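PDB 3KBB: phosphorylated carbohydrates phosphatase TM_1254 from Thermotoga maritima msb8, which dephosphorylates sugar phosphates such as erythrose 4-phosphate, fructose 6-phosphate and mannose 6-phosphate with the help of a divalent metal cation. Local coordinates for residues L148-R152 with L153-P157; V129-F132 with G133-K137; K32-T35 with E36-R40. One frame throughout, in Å; residues are numbered along the deposited sequence.

Interaction 1: L148-R152 with L153-P157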
loop_
_atom_site.group_PDB
_atom_site.type_symbol
_atom_site.label_atom_id
_atom_site.label_comp_id
_atom_site.label_asym_id
_atom_site.label_seq_id
_atom_site.Cartn_x
_atom_site.Cartn_y
_atom_site.Cartn_z
ATOM N N LEU A 148 -1.694 3.960 -16.766
ATOM C CA LEU A 148 -1.236 5.346 -16.586
ATOM C C LEU A 148 0.244 5.386 -16.149
ATOM O O LEU A 148 1.018 6.239 -16.621
ATOM C CB LEU A 148 -2.118 6.069 -15.559
ATOM C CG LEU A 148 -1.878 7.583 -15.332
ATOM C CD1 LEU A 148 -1.845 8.355 -16.653
ATOM C CD2 LEU A 148 -2.925 8.139 -14.328
ATOM N N VAL A 149 0.646 4.463 -15.265
ATOM C CA VAL A 149 2.075 4.358 -14.891
ATOM C C VAL A 149 2.930 4.103 -16.137
ATOM O O VAL A 149 3.980 4.773 -16.304
ATOM C CB VAL A 149 2.348 3.239 -13.831
ATOM C CG1 VAL A 149 3.887 3.097 -13.567
ATOM C CG2 VAL A 149 1.656 3.599 -12.512
ATOM N N LEU A 150 2.503 3.147 -16.983
ATOM C CA LEU A 150 3.211 2.811 -18.231
ATOM C C LEU A 150 3.281 4.025 -19.158
ATOM O O LEU A 150 4.311 4.294 -19.755
ATOM C CB LEU A 150 2.588 1.623 -18.941
ATOM C CG LEU A 150 2.648 0.287 -18.180
ATOM C CD1 LEU A 150 1.810 -0.759 -18.888
ATOM C CD2 LEU A 150 4.147 -0.090 -18.153
ATOM N N GLU A 151 2.167 4.755 -19.228
ATOM C CA GLU A 151 2.085 5.973 -20.049
ATOM C C GLU A 151 3.060 7.021 -19.613
ATOM O O GLU A 151 3.785 7.577 -20.454
ATOM C CB GLU A 151 0.674 6.529 -20.048
ATOM C CG GLU A 151 0.525 7.749 -21.002
ATOM C CD GLU A 151 -0.909 8.072 -21.269
ATOM O OE1 GLU A 151 -1.671 8.167 -20.283
ATOM O OE2 GLU A 151 -1.265 8.210 -22.464
ATOM N N ARG A 152 3.063 7.333 -18.317
ATOM C CA ARG A 152 3.914 8.348 -17.771
ATOM C C ARG A 152 5.402 7.943 -17.842
ATOM O O ARG A 152 6.266 8.794 -18.015
ATOM C CB ARG A 152 3.527 8.689 -16.334
ATOM C CG ARG A 152 2.145 9.436 -16.218
ATOM C CD ARG A 152 1.886 9.983 -14.782
ATOM N NE ARG A 152 0.532 10.554 -14.697
ATOM C CZ ARG A 152 -0.165 10.835 -13.579
ATOM N NH1 ARG A 152 0.330 10.658 -12.355
ATOM N NH2 ARG A 152 -1.378 11.356 -13.707
ATOM N N LEU A 153 5.694 6.647 -17.709
ATOM C CA LEU A 153 7.075 6.161 -17.851
ATOM C C LEU A 153 7.545 6.103 -19.326
ATOM O O LEU A 153 8.763 6.080 -19.607
ATOM C CB LEU A 153 7.141 4.726 -17.317
ATOM C CG LEU A 153 7.087 4.474 -15.820
ATOM C CD1 LEU A 153 6.846 2.985 -15.615
ATOM C CD2 LEU A 153 8.445 4.877 -15.199
ATOM N N ASN A 154 6.574 6.054 -20.228
ATOM C CA ASN A 154 6.793 5.776 -21.640
ATOM C C ASN A 154 7.619 4.499 -21.864
ATOM O O ASN A 154 8.698 4.503 -22.519
ATOM C CB ASN A 154 7.441 7.006 -22.297
ATOM C CG ASN A 154 7.536 6.890 -23.779
ATOM O OD1 ASN A 154 6.715 6.252 -24.433
ATOM N ND2 ASN A 154 8.557 7.531 -24.338
ATOM N N VAL A 155 7.136 3.405 -21.270
ATOM C CA VAL A 155 7.773 2.084 -21.401
ATOM C C VAL A 155 6.730 1.008 -21.711
ATOM O O VAL A 155 5.542 1.136 -21.366
ATOM C CB VAL A 155 8.638 1.688 -20.136
ATOM C CG1 VAL A 155 9.603 2.781 -19.754
ATOM C CG2 VAL A 155 7.733 1.391 -18.951
ATOM N N VAL A 156 7.168 -0.058 -22.372
ATOM C CA VAL A 156 6.294 -1.183 -22.743
ATOM C C VAL A 156 6.165 -2.135 -21.545
ATOM O O VAL A 156 7.101 -2.246 -20.779
ATOM C CB VAL A 156 6.884 -1.935 -23.966
ATOM C CG1 VAL A 156 7.084 -0.925 -25.128
ATOM C CG2 VAL A 156 8.192 -2.531 -23.635
ATOM N N PRO A 157 5.001 -2.785 -21.374
ATOM C CA PRO A 157 4.849 -3.620 -20.178
ATOM C C PRO A 157 5.802 -4.815 -20.065
ATOM O O PRO A 157 6.094 -5.240 -18.948
ATOM C CB PRO A 157 3.390 -4.073 -20.213
ATOM C CG PRO A 157 2.924 -3.852 -21.605
ATOM C CD PRO A 157 3.789 -2.765 -22.207
HETATM O O HOH W 1 3.577 2.716 -22.563
#
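V149 and L153, one helical turn apart, lie alongside each other and point the same way, V149 CG1 meeting L153 CD1 at 3.6 Å. The V149 branch that makes this contact is anti to the backbone N (chi1 175°), which lays CG1 beside the carbonyl carbon, next to L153. Both side chains face the sheet, where V149 reaches A104, A106 and V131, and L153 reaches V129 and A104.

L150 meets its partners differently, at about right angles. Its two methyls divide the work: CD1 packs on P157 CB at 3.9 Å, while CD2 touches V155 CG2 at 4.0 Å.

Backbone bonds mark where the helix stops. L153 N still donates to V149 O at 2.9 Å, but N154 turns to positive phi (52°). Two weak bonds follow, N154 N to E151 O at 3.2 Å and V155 N to L150 O at 3.3 Å. A water donates to V155 O at 2.8 Å and, weakly, to the same L150 O. The left-handed N154, the 6→1 bond from V155 N, the 5→2 bond from N154 N and the apolar contact of L150 with V155 make a Schellman motif, here leading helix 144-153 toward strand 160-164 in the Rossmann-like HAD core.

Interaction 2: V129-F132 with G133-K137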
loop_
_atom_site.group_PDB
_atom_site.type_symbol
_atom_site.label_atom_id
_atom_site.label_comp_id
_atom_site.label_asym_id
_atom_site.label_seq_id
_atom_site.Cartn_x
_atom_site.Cartn_y
_atom_site.Cartn_z
ATOM N N VAL A 129 8.292 8.504 -11.508
ATOM C CA VAL A 129 6.874 8.571 -11.853
ATOM C C VAL A 129 6.093 8.111 -10.637
ATOM O O VAL A 129 6.429 7.074 -10.030
ATOM C CB VAL A 129 6.572 7.665 -13.073
ATOM C CG1 VAL A 129 5.080 7.341 -13.207
ATOM C CG2 VAL A 129 7.132 8.287 -14.381
HETATM N N MSE A 130 4.996 8.798 -10.308
HETATM C CA MSE A 130 4.166 8.307 -9.206
HETATM C C MSE A 130 2.711 8.510 -9.611
HETATM O O MSE A 130 2.365 9.588 -10.128
HETATM C CB MSE A 130 4.469 9.066 -7.905
HETATM C CG MSE A 130 5.973 9.026 -7.399
HETATM SE SE MSE A 130 6.130 9.714 -5.615
HETATM C CE MSE A 130 6.030 11.646 -6.012
ATOM N N VAL A 131 1.884 7.479 -9.482
ATOM C CA VAL A 131 0.462 7.577 -9.862
ATOM C C VAL A 131 -0.353 7.198 -8.621
ATOM O O VAL A 131 0.012 6.229 -7.912
ATOM C CB VAL A 131 0.146 6.620 -11.040
ATOM C CG1 VAL A 131 -1.344 6.557 -11.301
ATOM C CG2 VAL A 131 0.875 7.059 -12.347
ATOM N N PHE A 132 -1.452 7.935 -8.370
ATOM C CA PHE A 132 -2.203 7.850 -7.114
ATOM C C PHE A 132 -3.654 7.512 -7.432
ATOM O O PHE A 132 -4.069 7.633 -8.567
ATOM C CB PHE A 132 -2.088 9.196 -6.366
ATOM C CG PHE A 132 -0.654 9.549 -6.053
ATOM C CD1 PHE A 132 -0.029 9.001 -4.948
ATOM C CD2 PHE A 132 0.053 10.385 -6.901
ATOM C CE1 PHE A 132 1.307 9.286 -4.657
ATOM C CE2 PHE A 132 1.407 10.652 -6.639
ATOM C CZ PHE A 132 2.011 10.096 -5.506
ATOM N N GLY A 133 -4.394 7.060 -6.427
ATOM C CA GLY A 133 -5.721 6.495 -6.683
ATOM C C GLY A 133 -6.764 7.482 -7.160
ATOM O O GLY A 133 -7.752 7.111 -7.844
ATOM N N ASP A 134 -6.557 8.755 -6.818
ATOM C CA ASP A 134 -7.458 9.818 -7.274
ATOM C C ASP A 134 -7.113 10.353 -8.645
ATOM O O ASP A 134 -7.647 11.390 -9.057
ATOM C CB ASP A 134 -7.548 10.979 -6.244
ATOM C CG ASP A 134 -6.173 11.595 -5.852
ATOM O OD1 ASP A 134 -5.072 11.043 -6.101
ATOM O OD2 ASP A 134 -6.222 12.702 -5.242
ATOM N N GLN A 135 -6.188 9.676 -9.332
ATOM C CA GLN A 135 -5.780 10.057 -10.690
ATOM C C GLN A 135 -6.331 9.145 -11.790
ATOM O O GLN A 135 -6.016 9.338 -12.965
ATOM C CB GLN A 135 -4.253 10.125 -10.748
ATOM C CG GLN A 135 -3.702 11.218 -9.855
ATOM C CD GLN A 135 -2.195 11.354 -9.955
ATOM O OE1 GLN A 135 -1.481 10.379 -10.211
ATOM N NE2 GLN A 135 -1.702 12.565 -9.748
ATOM N N VAL A 136 -7.129 8.154 -11.404
ATOM C CA VAL A 136 -7.817 7.281 -12.350
ATOM C C VAL A 136 -9.320 7.255 -12.086
ATOM O O VAL A 136 -9.738 7.500 -10.949
ATOM C CB VAL A 136 -7.277 5.825 -12.252
ATOM C CG1 VAL A 136 -5.797 5.815 -12.682
ATOM C CG2 VAL A 136 -7.424 5.301 -10.839
ATOM N N LYS A 137 -10.088 6.916 -13.120
ATOM C CA LYS A 137 -11.548 6.796 -12.991
ATOM C C LYS A 137 -11.935 5.561 -12.171
ATOM O O LYS A 137 -12.750 5.642 -11.232
ATOM C CB LYS A 137 -12.190 6.771 -14.374
ATOM C CG LYS A 137 -13.736 6.642 -14.303
ATOM C CD LYS A 137 -14.371 6.809 -15.656
ATOM C CE LYS A 137 -15.866 6.614 -15.553
ATOM N NZ LYS A 137 -16.424 6.418 -16.912
#
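Two hydrogen bonds tie F132 to Q135, one using the Q135 side chain as acceptor, the other its backbone N-H as donor. Q135 OE1 accepts from F132 N at 3.1 Å, with an N-H...O angle of 149°, and Q135 N donates to F132 O at 3.0 Å. In both, the donor stands above the plane of the accepting carbonyl, by about 50°, instead of lying on a lone pair. The Q135 chain is extended beyond CG, and with CG anti to its own carbonyl carbon it runs back beside F132 so that the amide oxygen arrives at the F132 N-H. The same OE1 also accepts from R152 NH1 on helix 144-153, a second bond that should help fix the rotation of the amide. V131 CA approaches this oxygen as well, 3.4 Å from Q135 OE1.

The turn closed in this way, a type I beta turn from F132 to Q135, follows strand 129-131, an outermost strand of the parallel sheet in the HAD core, and starts the connection to helix 144-153. V129 and V131 pair with strand 102-106 and the residues just after it, and G133 continues the backbone pairing by bonding to T109.

Nonpolar and van der Waals contacts group round the F132 side chain. The amide of Q135 comes to the edge of the ring, its CD in the ring plane and 3.9 Å from F132 CD2; the two flat groups are turned 70° from each other. The F132 side chain also touches Q111 and A114 of helix 111-120, and L105.

D134 makes a looser approach, with OD1 3.5 Å from F132 CB. D134 CG sits between its backbone N and carbonyl carbon, and OD1 accepts a hydrogen bond from Q111 N near the start of helix 111-120.

Interaction 3: K32-T35 with E36-R40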
loop_
_atom_site.group_PDB
_atom_site.type_symbol
_atom_site.label_atom_id
_atom_site.label_comp_id
_atom_site.label_asym_id
_atom_site.label_seq_id
_atom_site.Cartn_x
_atom_site.Cartn_y
_atom_site.Cartn_z
ATOM N N LYS A 32 -13.738 4.610 26.050
ATOM C CA LYS A 32 -14.181 3.280 25.680
ATOM C C LYS A 32 -13.019 2.294 25.431
ATOM O O LYS A 32 -11.979 2.685 24.886
ATOM C CB LYS A 32 -15.066 3.273 24.399
ATOM C CG LYS A 32 -16.239 4.268 24.377
ATOM C CD LYS A 32 -17.208 4.005 25.567
ATOM C CE LYS A 32 -18.485 4.865 25.450
ATOM N NZ LYS A 32 -19.381 4.593 26.609
ATOM N N PRO A 33 -13.226 1.025 25.828
ATOM C CA PRO A 33 -12.266 -0.025 25.580
ATOM C C PRO A 33 -12.396 -0.516 24.128
ATOM O O PRO A 33 -13.378 -0.196 23.421
ATOM C CB PRO A 33 -12.710 -1.124 26.575
ATOM C CG PRO A 33 -14.236 -0.972 26.617
ATOM C CD PRO A 33 -14.438 0.517 26.522
ATOM N N TYR A 34 -11.418 -1.298 23.688
ATOM C CA TYR A 34 -11.420 -1.820 22.339
ATOM C C TYR A 34 -10.603 -3.110 22.304
ATOM O O TYR A 34 -9.518 -3.163 22.879
ATOM C CB TYR A 34 -10.794 -0.783 21.409
ATOM C CG TYR A 34 -10.942 -1.062 19.933
ATOM C CD1 TYR A 34 -12.192 -1.355 19.381
ATOM C CD2 TYR A 34 -9.830 -1.004 19.074
ATOM C CE1 TYR A 34 -12.333 -1.596 18.005
ATOM C CE2 TYR A 34 -9.961 -1.250 17.697
ATOM C CZ TYR A 34 -11.222 -1.537 17.179
ATOM O OH TYR A 34 -11.407 -1.762 15.844
ATOM N N THR A 35 -11.134 -4.143 21.655
ATOM C CA THR A 35 -10.472 -5.459 21.622
ATOM C C THR A 35 -9.939 -5.802 20.224
ATOM O O THR A 35 -10.463 -5.333 19.212
ATOM C CB THR A 35 -11.409 -6.589 22.082
ATOM O OG1 THR A 35 -12.462 -6.770 21.126
ATOM C CG2 THR A 35 -11.988 -6.307 23.464
ATOM N N GLU A 36 -8.893 -6.634 20.176
ATOM C CA GLU A 36 -8.402 -7.149 18.874
ATOM C C GLU A 36 -9.429 -8.047 18.182
ATOM O O GLU A 36 -9.533 -8.031 16.976
ATOM C CB GLU A 36 -7.042 -7.848 19.014
ATOM C CG GLU A 36 -5.966 -6.891 19.496
ATOM C CD GLU A 36 -4.633 -7.056 18.784
ATOM O OE1 GLU A 36 -4.380 -8.135 18.201
ATOM O OE2 GLU A 36 -3.830 -6.100 18.817
ATOM N N ASP A 37 -10.197 -8.806 18.958
ATOM C CA ASP A 37 -11.280 -9.617 18.417
ATOM C C ASP A 37 -12.298 -8.792 17.635
ATOM O O ASP A 37 -12.661 -9.173 16.522
ATOM C CB ASP A 37 -11.967 -10.427 19.515
ATOM C CG ASP A 37 -11.183 -11.688 19.895
ATOM O OD1 ASP A 37 -10.059 -11.910 19.380
ATOM O OD2 ASP A 37 -11.697 -12.463 20.720
ATOM N N LEU A 38 -12.732 -7.647 18.181
ATOM C CA LEU A 38 -13.635 -6.776 17.416
ATOM C C LEU A 38 -12.897 -6.189 16.225
ATOM O O LEU A 38 -13.433 -6.100 15.123
ATOM C CB LEU A 38 -14.212 -5.624 18.271
ATOM C CG LEU A 38 -15.067 -4.555 17.554
ATOM C CD1 LEU A 38 -16.247 -5.160 16.802
ATOM C CD2 LEU A 38 -15.592 -3.535 18.549
ATOM N N HIS A 39 -11.658 -5.786 16.466
ATOM C CA HIS A 39 -10.918 -5.049 15.481
ATOM C C HIS A 39 -10.667 -5.893 14.233
ATOM O O HIS A 39 -10.832 -5.390 13.124
ATOM C CB HIS A 39 -9.576 -4.608 16.026
ATOM C CG HIS A 39 -8.773 -3.862 15.020
ATOM N ND1 HIS A 39 -9.096 -2.586 14.607
ATOM C CD2 HIS A 39 -7.668 -4.222 14.323
ATOM C CE1 HIS A 39 -8.225 -2.189 13.691
ATOM N NE2 HIS A 39 -7.347 -3.162 13.504
ATOM N N ARG A 40 -10.302 -7.160 14.445
ATOM C CA ARG A 40 -10.081 -8.158 13.373
ATOM C C ARG A 40 -11.314 -8.256 12.468
ATOM O O ARG A 40 -11.208 -8.430 11.241
ATOM C CB ARG A 40 -9.814 -9.507 14.023
ATOM C CG ARG A 40 -9.595 -10.701 13.083
ATOM C CD ARG A 40 -8.835 -11.819 13.834
ATOM N NE ARG A 40 -7.568 -11.338 14.426
ATOM C CZ ARG A 40 -7.343 -11.170 15.733
ATOM N NH1 ARG A 40 -8.291 -11.449 16.625
ATOM N NH2 ARG A 40 -6.164 -10.713 16.151
#
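This is a local helix-start contact at the surface, where the loop after helix 19-29 enters helix 36-42. T35 occupies the N-cap position. Its OG1 accepts from L38 N at 3.1 Å in a nearly straight bond (N-H...O angle 162°), and the chi1 of 68°, placing OG1 between the backbone N and the carbonyl carbon, puts OG1 within reach of the L38 N-H. T35 O then takes H39 N at 3.0 Å, so that side chain and backbone of one residue grip successive amides.

Y34 reaches over to the same turn. Its OH and H39 ND1 share a hydrogen bond of 2.7 Å, the hydroxyl lying in the imidazole plane at the ring edge. The two rings meet rim to rim, their planes at 80°, and neither covers the other's face. L38 crosses the phenol at about a right angle, with CD2 3.8 Å from Y34 CE1. Both rings also meet F20 of helix 19-29: H39 and F20 edge-to-face, Y34 and F20 with nearly parallel planes.

Within the helix, R40 NH1 forms a salt bridge with D37 OD1 at 3.3 Å, while E36 OE1 makes a long one to R40 NH2. T35 thus caps the helix start, and the Y34 and H39 rings, with F20, join the loop and helix 36-42 to helix 19-29, in the helical cap inserted after the first strand in beta-phosphoglucomutase-like HAD proteins.

Interactions 1 and 2 belong to the HAD core and touch: helix 144-153 and the turn after strand 129-131 meet through a polar contact, and helix and strand through an apolar one. Both are partly buried and flank the same strand-to-helix connection, one just past strand 129-131 and the other at the far end of helix 144-153. Interaction 3 is a surface contact on the opposite side of the chain's centre, its centre about 43 Å from that of interaction 1. Chemistry follows place: aliphatic side chains dominate at 148-157, an amide-backbone bond and a phenyl ring at 129-137, and hydroxyl, imidazole and charged groups at 32-40.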